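Local coordinates for protein lipoxygenase (Cyanothece sp., PDB 5EK8) that probably uses a non-heme iron centre to add molecular oxygen to fatty acids, as a 9R-lipoxygenase carrying a PLAT domain, at residues A[177-182]-A[397-402]; A[456-461]-A[650-655]. All coordinates share one frame; numbering follows the deposited sequence.

Contact 1 (A[177-182]-A[397-402]); sequences PNPEET and INRRGD
The guanidinium group of Arg399 meets the carbonyl oxygen of Pro177 at its edge, near its own plane, while CD of Pro179 approaches it obliquely. Arg399 NH2 donates to Pro177 O at 2.9 Å with an N-H...O angle of 157°; the donor is tilted 26° from the carbonyl plane. The rest of the contact is apolar: CG of Arg399 lies 3.7 Å from CB of Pro179, the two side chains crossing obliquely where these carbons meet. The CB of Arg399 points toward the loop, and with CG anti to the backbone N (chi1 177°) the chain runs out past Pro179; a bend at chi2 then turns an edge of the guanidinium to the Pro177 carbonyl oxygen. A long side chain with several N-H donors suits this place, since NE also bonds to Met176 O and NH1 forms a salt bridge with Asp403. Two successive loop carbonyls and an acidic residue of its own helix thus hold the flat group and limit its rotation. The prolines suit the loop, as their rings restrict the backbone. A leucine here would probably cost the carbonyls of Met176 and Pro177 this donor and Asp403 this positive partner. Nearby, Asp402 forms a salt bridge with Arg173. The contact lies at the surface, joining helix 394-404 to the loop between strand 152-160 and helix 188-214.

Contact 2 (A[456-461]-A[650-655]); sequences ANLYWQ and DQFAEL
Leu458 and Phe652 form the centre of an apolar, partly buried contact between helix 451-473 and the short helix 649-653 close to the C-terminal end of the chain. Its central interaction is a CH-pi contact: CD1 of Leu458 stands 4.0 Å from the centroid of the Phe652 ring and only 1° off the ring normal, so the methyl sits over the middle of one face. The same methyl reaches CB of Gln651 at 3.6 Å, the two side chains crossing at about a right angle. Leucine suits this place because its chain is long enough to set CD1 over the ring and against the Gln651 methylene while CB packs against the ring's far end, 4.0 Å from Phe652 CZ. Phenylalanine is equally apt, since its flat ring offers a broad face to the leucine and still extends CZ to the backbone of the opposite helix. There CZ lies 3.8 Å from Tyr459 N, with Tyr459 CA at the ring edge, and also touches Tyr459 CB at 4.0 Å. The tyrosine ring itself turns elsewhere: a chi1 of -168° sets CG beside its own carbonyl carbon, and the ring packs against helix 549-574, touching Phe564 and Leu568, with its hydroxyl hydrogen-bonded to Thr567. Phe652 also packs on Ile462 and Ile659. The arrangement is plain hydrophobic helix-to-helix packing within the largely helical catalytic domain of a lipoxygenase, joined through Tyr459 to the helix that carries the iron ligands His570 and Asn574.

In the fold
The two contacts share no helix or strand and do not touch: their centres are 34 Å apart and their nearest atoms about 17 Å. Contact 1 is a surface contact between a loop and a helix, and its chemistry is mixed, one charged side chain bonding to a loop carbonyl and packing a methylene on a proline. Contact 2 is partly buried, joins two helices, and relies on methyl, methylene and aromatic carbon. Both nevertheless have links to elements carrying iron ligands. Within the helix segment of contact 1, Asn398, which does not touch the loop segment, is hydrogen-bonded to His364 on helix 337-377; contact 2 adjoins the helix bearing His570.

Contact 1 (A[177-182]-A[397-402])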
loop_
_atom_site.group_PDB
_atom_site.type_symbol
_atom_site.label_atom_id
_atom_site.label_comp_id
_atom_site.label_asym_id
_atom_site.label_seq_id
_atom_site.Cartn_x
_atom_site.Cartn_y
_atom_site.Cartn_z
ATOM N N PRO A 177 -16.670 0.244 5.567
ATOM C CA PRO A 177 -17.233 -1.048 5.971
ATOM C C PRO A 177 -17.611 -1.859 4.742
ATOM O O PRO A 177 -17.278 -3.040 4.638
ATOM C CB PRO A 177 -18.483 -0.667 6.776
ATOM C CG PRO A 177 -18.384 0.796 7.021
ATOM C CD PRO A 177 -17.554 1.364 5.920
ATOM N N ASN A 178 -18.313 -1.206 3.822
ATOM C CA ASN A 178 -18.640 -1.797 2.539
ATOM C C ASN A 178 -17.634 -1.351 1.495
ATOM O O ASN A 178 -17.708 -0.224 1.004
ATOM C CB ASN A 178 -20.055 -1.410 2.107
ATOM C CG ASN A 178 -21.098 -1.778 3.142
ATOM O OD1 ASN A 178 -20.945 -2.757 3.872
ATOM N ND2 ASN A 178 -22.167 -0.991 3.210
ATOM N N PRO A 179 -16.688 -2.237 1.146
ATOM C CA PRO A 179 -15.673 -1.927 0.136
ATOM C C PRO A 179 -16.321 -1.724 -1.224
ATOM O O PRO A 179 -15.700 -1.189 -2.142
ATOM C CB PRO A 179 -14.776 -3.168 0.145
ATOM C CG PRO A 179 -15.678 -4.265 0.593
ATOM C CD PRO A 179 -16.605 -3.637 1.598
ATOM N N GLU A 180 -17.573 -2.152 -1.334
ATOM C CA GLU A 180 -18.326 -2.028 -2.570
ATOM C C GLU A 180 -18.744 -0.580 -2.824
ATOM O O GLU A 180 -19.070 -0.222 -3.956
ATOM C CB GLU A 180 -19.547 -2.955 -2.541
ATOM C CG GLU A 180 -20.872 -2.276 -2.240
ATOM C CD GLU A 180 -21.937 -3.268 -1.807
ATOM O OE1 GLU A 180 -21.632 -4.117 -0.941
ATOM O OE2 GLU A 180 -23.073 -3.206 -2.331
ATOM N N GLU A 181 -18.726 0.258 -1.788
ATOM C CA GLU A 181 -18.992 1.681 -1.985
ATOM C C GLU A 181 -17.744 2.521 -1.696
ATOM O O GLU A 181 -17.764 3.446 -0.886
ATOM C CB GLU A 181 -20.180 2.153 -1.129
ATOM C CG GLU A 181 -20.065 1.936 0.381
ATOM C CD GLU A 181 -21.242 2.540 1.131
ATOM O OE1 GLU A 181 -22.353 2.574 0.560
ATOM O OE2 GLU A 181 -21.059 2.994 2.279
ATOM N N THR A 182 -16.659 2.188 -2.387
ATOM C CA THR A 182 -15.442 2.987 -2.375
ATOM C C THR A 182 -15.645 4.294 -3.142
ATOM O O THR A 182 -16.402 4.337 -4.116
ATOM C CB THR A 182 -14.271 2.205 -2.998
ATOM O OG1 THR A 182 -13.116 3.049 -3.090
ATOM C CG2 THR A 182 -14.643 1.724 -4.389
ATOM N N ILE A 397 -7.245 -1.896 -1.882
ATOM C CA ILE A 397 -6.429 -3.077 -1.637
ATOM C C ILE A 397 -6.183 -3.270 -0.145
ATOM O O ILE A 397 -6.142 -4.403 0.332
ATOM C CB ILE A 397 -5.078 -3.027 -2.400
ATOM C CG1 ILE A 397 -4.300 -4.329 -2.193
ATOM C CG2 ILE A 397 -4.238 -1.839 -1.987
ATOM C CD1 ILE A 397 -5.058 -5.578 -2.617
ATOM N N ASN A 398 -6.047 -2.177 0.600
ATOM C CA ASN A 398 -5.884 -2.312 2.045
ATOM C C ASN A 398 -7.151 -2.868 2.701
ATOM O O ASN A 398 -7.090 -3.770 3.555
ATOM C CB ASN A 398 -5.503 -0.972 2.667
ATOM C CG ASN A 398 -4.084 -0.567 2.340
ATOM O OD1 ASN A 398 -3.325 -1.345 1.759
ATOM N ND2 ASN A 398 -3.712 0.654 2.717
ATOM N N ARG A 399 -8.297 -2.339 2.284
ATOM C CA ARG A 399 -9.579 -2.821 2.782
ATOM C C ARG A 399 -9.795 -4.290 2.420
ATOM O O ARG A 399 -10.433 -5.033 3.165
ATOM C CB ARG A 399 -10.720 -1.962 2.233
ATOM C CG ARG A 399 -12.106 -2.426 2.634
ATOM C CD ARG A 399 -12.249 -2.515 4.140
ATOM N NE ARG A 399 -13.539 -3.079 4.529
ATOM C CZ ARG A 399 -13.756 -4.371 4.750
ATOM N NH1 ARG A 399 -12.765 -5.245 4.622
ATOM N NH2 ARG A 399 -14.965 -4.789 5.101
ATOM N N ARG A 400 -9.249 -4.707 1.281
ATOM C CA ARG A 400 -9.315 -6.108 0.874
ATOM C C ARG A 400 -8.411 -6.971 1.753
ATOM O O ARG A 400 -8.785 -8.069 2.171
ATOM C CB ARG A 400 -8.926 -6.259 -0.599
ATOM C CG ARG A 400 -8.770 -7.703 -1.069
ATOM C CD ARG A 400 -10.048 -8.504 -0.876
ATOM N NE ARG A 400 -9.899 -9.872 -1.359
ATOM C CZ ARG A 400 -10.795 -10.835 -1.172
ATOM N NH1 ARG A 400 -11.912 -10.581 -0.501
ATOM N NH2 ARG A 400 -10.574 -12.051 -1.650
ATOM N N GLY A 401 -7.217 -6.456 2.029
ATOM C CA GLY A 401 -6.264 -7.127 2.888
ATOM C C GLY A 401 -6.813 -7.317 4.286
ATOM O O GLY A 401 -6.415 -8.243 4.991
ATOM N N ASP A 402 -7.736 -6.444 4.684
ATOM C CA ASP A 402 -8.434 -6.608 5.961
ATOM C C ASP A 402 -9.144 -7.960 6.083
ATOM O O ASP A 402 -9.429 -8.417 7.189
ATOM C CB ASP A 402 -9.449 -5.483 6.170
ATOM C CG ASP A 402 -8.794 -4.169 6.533
ATOM O OD1 ASP A 402 -7.640 -4.194 7.014
ATOM O OD2 ASP A 402 -9.440 -3.115 6.341
#

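Contact 2 (A[456-461]-A[650-655])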
loop_
_atom_site.group_PDB
_atom_site.type_symbol
_atom_site.label_atom_id
_atom_site.label_comp_id
_atom_site.label_asym_id
_atom_site.label_seq_id
_atom_site.Cartn_x
_atom_site.Cartn_y
_atom_site.Cartn_z
ATOM N N ALA A 456 17.542 2.237 -6.219
ATOM C CA ALA A 456 16.797 3.171 -5.385
ATOM C C ALA A 456 17.345 4.589 -5.481
ATOM O O ALA A 456 16.580 5.543 -5.586
ATOM C CB ALA A 456 16.807 2.700 -3.938
ATOM N N ASN A 457 18.666 4.732 -5.452
ATOM C CA ASN A 457 19.270 6.058 -5.545
ATOM C C ASN A 457 19.074 6.692 -6.921
ATOM O O ASN A 457 18.788 7.892 -7.024
ATOM C CB ASN A 457 20.756 5.993 -5.201
ATOM C CG ASN A 457 21.018 6.207 -3.723
ATOM O OD1 ASN A 457 21.047 7.344 -3.246
ATOM N ND2 ASN A 457 21.205 5.115 -2.989
ATOM N N LEU A 458 19.215 5.887 -7.973
ATOM C CA LEU A 458 18.944 6.355 -9.331
ATOM C C LEU A 458 17.513 6.883 -9.438
ATOM O O LEU A 458 17.269 8.014 -9.900
ATOM C CB LEU A 458 19.162 5.228 -10.337
ATOM C CG LEU A 458 19.783 5.580 -11.691
ATOM C CD1 LEU A 458 19.855 4.334 -12.555
ATOM C CD2 LEU A 458 19.021 6.696 -12.405
ATOM N N TYR A 459 16.568 6.058 -8.991
ATOM C CA TYR A 459 15.161 6.440 -9.014
ATOM C C TYR A 459 14.919 7.699 -8.194
ATOM O O TYR A 459 14.123 8.554 -8.575
ATOM C CB TYR A 459 14.276 5.310 -8.493
ATOM C CG TYR A 459 12.812 5.543 -8.770
ATOM C CD1 TYR A 459 12.352 5.661 -10.075
ATOM C CD2 TYR A 459 11.892 5.656 -7.734
ATOM C CE1 TYR A 459 11.021 5.880 -10.345
ATOM C CE2 TYR A 459 10.552 5.877 -7.993
ATOM C CZ TYR A 459 10.121 5.988 -9.306
ATOM O OH TYR A 459 8.789 6.203 -9.596
ATOM N N TRP A 460 15.620 7.802 -7.070
ATOM C CA TRP A 460 15.483 8.939 -6.179
ATOM C C TRP A 460 15.910 10.217 -6.879
ATOM O O TRP A 460 15.250 11.245 -6.747
ATOM C CB TRP A 460 16.305 8.729 -4.906
ATOM C CG TRP A 460 16.095 9.796 -3.875
ATOM C CD1 TRP A 460 16.953 10.801 -3.552
ATOM C CD2 TRP A 460 14.944 9.964 -3.037
ATOM N NE1 TRP A 460 16.413 11.584 -2.560
ATOM C CE2 TRP A 460 15.180 11.090 -2.225
ATOM C CE3 TRP A 460 13.739 9.271 -2.895
ATOM C CZ2 TRP A 460 14.255 11.541 -1.285
ATOM C CZ3 TRP A 460 12.823 9.717 -1.965
ATOM C CH2 TRP A 460 13.085 10.843 -1.170
ATOM N N GLN A 461 17.012 10.156 -7.621
ATOM C CA GLN A 461 17.480 11.329 -8.355
ATOM C C GLN A 461 16.497 11.698 -9.461
ATOM O O GLN A 461 16.264 12.886 -9.732
ATOM C CB GLN A 461 18.876 11.087 -8.931
ATOM C CG GLN A 461 19.994 11.741 -8.120
ATOM C CD GLN A 461 19.906 11.429 -6.631
ATOM O OE1 GLN A 461 20.133 10.294 -6.203
ATOM N NE2 GLN A 461 19.568 12.440 -5.834
ATOM N N ASP A 650 18.430 3.003 -19.693
ATOM C CA ASP A 650 19.574 2.126 -19.896
ATOM C C ASP A 650 20.432 1.929 -18.647
ATOM O O ASP A 650 21.043 0.875 -18.480
ATOM C CB ASP A 650 20.433 2.665 -21.037
ATOM C CG ASP A 650 19.612 3.004 -22.264
ATOM O OD1 ASP A 650 19.265 2.077 -23.026
ATOM O OD2 ASP A 650 19.307 4.199 -22.463
ATOM N N GLN A 651 20.488 2.936 -17.779
ATOM C CA GLN A 651 21.226 2.805 -16.524
ATOM C C GLN A 651 20.500 1.815 -15.628
ATOM O O GLN A 651 21.121 1.098 -14.840
ATOM C CB GLN A 651 21.378 4.154 -15.810
ATOM C CG GLN A 651 21.947 5.287 -16.659
ATOM C CD GLN A 651 20.934 5.849 -17.646
ATOM O OE1 GLN A 651 19.840 5.309 -17.799
ATOM N NE2 GLN A 651 21.299 6.933 -18.320
ATOM N N PHE A 652 19.176 1.783 -15.753
ATOM C CA PHE A 652 18.372 0.794 -15.049
ATOM C C PHE A 652 18.577 -0.575 -15.675
ATOM O O PHE A 652 18.618 -1.586 -14.972
ATOM C CB PHE A 652 16.889 1.175 -15.063
ATOM C CG PHE A 652 16.480 2.065 -13.924
ATOM C CD1 PHE A 652 16.549 1.613 -12.617
ATOM C CD2 PHE A 652 16.027 3.351 -14.158
ATOM C CE1 PHE A 652 16.174 2.431 -11.561
ATOM C CE2 PHE A 652 15.647 4.171 -13.108
ATOM C CZ PHE A 652 15.719 3.710 -11.810
ATOM N N ALA A 653 18.700 -0.603 -17.000
ATOM C CA ALA A 653 19.003 -1.845 -17.707
ATOM C C ALA A 653 20.338 -2.438 -17.242
ATOM O O ALA A 653 20.479 -3.656 -17.117
ATOM C CB ALA A 653 19.018 -1.609 -19.211
ATOM N N GLU A 654 21.308 -1.567 -16.975
ATOM C CA GLU A 654 22.638 -1.984 -16.523
ATOM C C GLU A 654 22.596 -2.638 -15.146
ATOM O O GLU A 654 23.551 -3.294 -14.730
ATOM C CB GLU A 654 23.594 -0.789 -16.498
ATOM C CG GLU A 654 23.966 -0.264 -17.877
ATOM C CD GLU A 654 24.744 1.034 -17.819
ATOM O OE1 GLU A 654 24.747 1.682 -16.751
ATOM O OE2 GLU A 654 25.354 1.407 -18.844
ATOM N N LEU A 655 21.487 -2.444 -14.439
ATOM C CA LEU A 655 21.278 -3.063 -13.139
ATOM C C LEU A 655 20.285 -4.216 -13.250
ATOM O O LEU A 655 19.873 -4.790 -12.247
ATOM C CB LEU A 655 20.786 -2.025 -12.130
ATOM C CG LEU A 655 21.679 -0.792 -11.974
ATOM C CD1 LEU A 655 21.032 0.245 -11.056
ATOM C CD2 LEU A 655 23.053 -1.200 -11.459
#